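Local coordinates for 2-methyl-aconitate isomerase (Shewanella oneidensis, PDB 5K87), which isomerises 2-methyl-trans-aconitate to 2-methyl-cis-aconitate by base-catalysed proton abstraction, a step in bacterial propionate breakdown through the 2-methylcitrate cycle, at residues 32-37 with 43-48. The protein carries 1 engineered substitution. Residues are numbered along the deposited sequence; the frame is centred on the assembly and turned at random.
Sequences QDLPEA and PARDAL
Ala44, in the first turn of the helix, meets Ala37 methyl to methyl, CB of Ala44 lying 3.7 Å from CB of Ala37; two such small side chains let the backbones come within 5.9 Å, measured from CA of Ala37 to CA of Ala44. The CB of Ala44 also rests against the carbonyl O of Ala37. That oxygen accepts a hydrogen bond from a water, which in turn accepts one from Arg45 N at 3.0 Å. Early in a helix a backbone N-H has no carbonyl of a preceding turn to bind, and here the water supplies the acceptor. Arg45 is buried, its side chain packed near Ile78 and Leu34. NE stands 4.4 Å from CD1 of Leu34, a loose and oblique approach; this polar atom is accommodated because NE donates a hydrogen bond to Ala38 O in the connecting loop. One turn after Ala44, Leu48 holds CG anti to its backbone N (chi1 171°), extending the branch toward the loop. Its CD2 lies against the ring of Pro35, 3.7 Å from CD, and 4.0 Å from CD2 of Leu34. The side chains of the leucines and the rigid proline bring only hydrocarbon to this patch, while Leu34 O is bonded to Gln39. The whole is a local loop-helix packing, in which the connection leaving strand 24-30 folds back against the first turns of helix 43-53, at the periphery of the PrpF fold and away from the substrate site.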
loop_
_atom_site.group_PDB
_atom_site.type_symbol
_atom_site.label_atom_id
_atom_site.label_comp_id
_atom_site.label_asym_id
_atom_site.label_seq_id
_atom_site.Cartn_x
_atom_site.Cartn_y
_atom_site.Cartn_z
ATOM N N GLN A 32 25.378 -7.909 5.393
ATOM C CA GLN A 32 26.124 -8.939 4.669
ATOM C C GLN A 32 25.328 -9.643 3.565
ATOM O O GLN A 32 25.910 -10.315 2.711
ATOM C CB GLN A 32 26.714 -9.970 5.634
ATOM C CG GLN A 32 25.684 -10.900 6.237
ATOM C CD GLN A 32 26.214 -11.675 7.423
ATOM O OE1 GLN A 32 26.767 -12.761 7.268
ATOM N NE2 GLN A 32 26.040 -11.121 8.619
ATOM N N ASP A 33 24.008 -9.500 3.581
ATOM C CA ASP A 33 23.166 -10.099 2.547
ATOM C C ASP A 33 23.053 -9.221 1.302
ATOM O O ASP A 33 22.587 -9.673 0.258
ATOM C CB ASP A 33 21.775 -10.394 3.101
ATOM C CG ASP A 33 21.782 -11.502 4.138
ATOM O OD1 ASP A 33 22.661 -12.390 4.054
ATOM O OD2 ASP A 33 20.904 -11.502 5.027
ATOM N N LEU A 34 23.469 -7.966 1.408
ATOM C CA LEU A 34 23.373 -7.051 0.275
ATOM C C LEU A 34 24.442 -7.356 -0.759
ATOM O O LEU A 34 25.512 -7.857 -0.410
ATOM C CB LEU A 34 23.542 -5.610 0.752
ATOM C CG LEU A 34 22.463 -5.079 1.698
ATOM C CD1 LEU A 34 22.838 -3.698 2.214
ATOM C CD2 LEU A 34 21.108 -5.060 0.992
ATOM N N PRO A 35 24.158 -7.049 -2.033
ATOM C CA PRO A 35 25.219 -7.126 -3.043
ATOM C C PRO A 35 26.424 -6.291 -2.611
ATOM O O PRO A 35 26.253 -5.269 -1.946
ATOM C CB PRO A 35 24.564 -6.512 -4.285
ATOM C CG PRO A 35 23.098 -6.722 -4.086
ATOM C CD PRO A 35 22.872 -6.611 -2.603
ATOM N N GLU A 36 27.623 -6.727 -2.981
ATOM C CA GLU A 36 28.853 -6.091 -2.536
ATOM C C GLU A 36 28.837 -4.570 -2.685
ATOM O O GLU A 36 29.174 -3.848 -1.745
ATOM C CB GLU A 36 30.042 -6.680 -3.303
ATOM C CG GLU A 36 31.395 -6.197 -2.808
ATOM C CD GLU A 36 32.554 -6.829 -3.561
ATOM O OE1 GLU A 36 33.697 -6.350 -3.405
ATOM O OE2 GLU A 36 32.323 -7.804 -4.308
ATOM N N ALA A 37 28.420 -4.088 -3.851
ATOM C CA ALA A 37 28.401 -2.651 -4.118
ATOM C C ALA A 37 27.492 -1.880 -3.165
ATOM O O ALA A 37 27.714 -0.699 -2.915
ATOM C CB ALA A 37 27.994 -2.384 -5.558
ATOM N N PRO A 43 25.317 5.323 -4.194
ATOM C CA PRO A 43 24.306 5.179 -5.242
ATOM C C PRO A 43 23.893 3.729 -5.520
ATOM O O PRO A 43 22.734 3.508 -5.852
ATOM C CB PRO A 43 24.971 5.809 -6.475
ATOM C CG PRO A 43 26.442 5.863 -6.139
ATOM C CD PRO A 43 26.501 6.065 -4.665
ATOM N N ALA A 44 24.793 2.765 -5.389
ATOM C CA ALA A 44 24.404 1.380 -5.642
ATOM C C ALA A 44 23.396 0.915 -4.596
ATOM O O ALA A 44 22.378 0.296 -4.938
ATOM C CB ALA A 44 25.614 0.474 -5.661
ATOM N N ARG A 45 23.662 1.217 -3.330
ATOM C CA ARG A 45 22.717 0.908 -2.268
ATOM C C ARG A 45 21.381 1.605 -2.514
ATOM O O ARG A 45 20.321 0.983 -2.441
ATOM C CB ARG A 45 23.295 1.333 -0.922
ATOM C CG ARG A 45 22.290 1.218 0.211
ATOM C CD ARG A 45 22.897 1.586 1.542
ATOM N NE ARG A 45 23.891 0.598 1.951
ATOM C CZ ARG A 45 24.599 0.663 3.072
ATOM N NH1 ARG A 45 25.471 -0.302 3.348
ATOM N NH2 ARG A 45 24.444 1.675 3.920
ATOM N N ASP A 46 21.422 2.900 -2.814
ATOM C CA ASP A 46 20.194 3.655 -2.997
ATOM C C ASP A 46 19.391 3.115 -4.171
ATOM O O ASP A 46 18.177 2.976 -4.080
ATOM C CB ASP A 46 20.474 5.144 -3.208
ATOM C CG ASP A 46 20.985 5.836 -1.964
ATOM O OD1 ASP A 46 20.951 5.248 -0.864
ATOM O OD2 ASP A 46 21.413 7.012 -2.080
ATOM N N ALA A 47 20.067 2.793 -5.271
ATOM C CA ALA A 47 19.384 2.266 -6.447
ATOM C C ALA A 47 18.693 0.934 -6.149
ATOM O O ALA A 47 17.580 0.686 -6.617
ATOM C CB ALA A 47 20.352 2.104 -7.603
ATOM N N LEU A 48 19.364 0.075 -5.390
ATOM C CA LEU A 48 18.794 -1.212 -5.012
ATOM C C LEU A 48 17.534 -1.007 -4.183
ATOM O O LEU A 48 16.486 -1.592 -4.465
ATOM C CB LEU A 48 19.806 -2.034 -4.216
ATOM C CG LEU A 48 19.260 -3.315 -3.589
ATOM C CD1 LEU A 48 18.780 -4.265 -4.663
ATOM C CD2 LEU A 48 20.329 -3.956 -2.724
HETATM O O HOH W 1 26.389 1.908 -2.375
#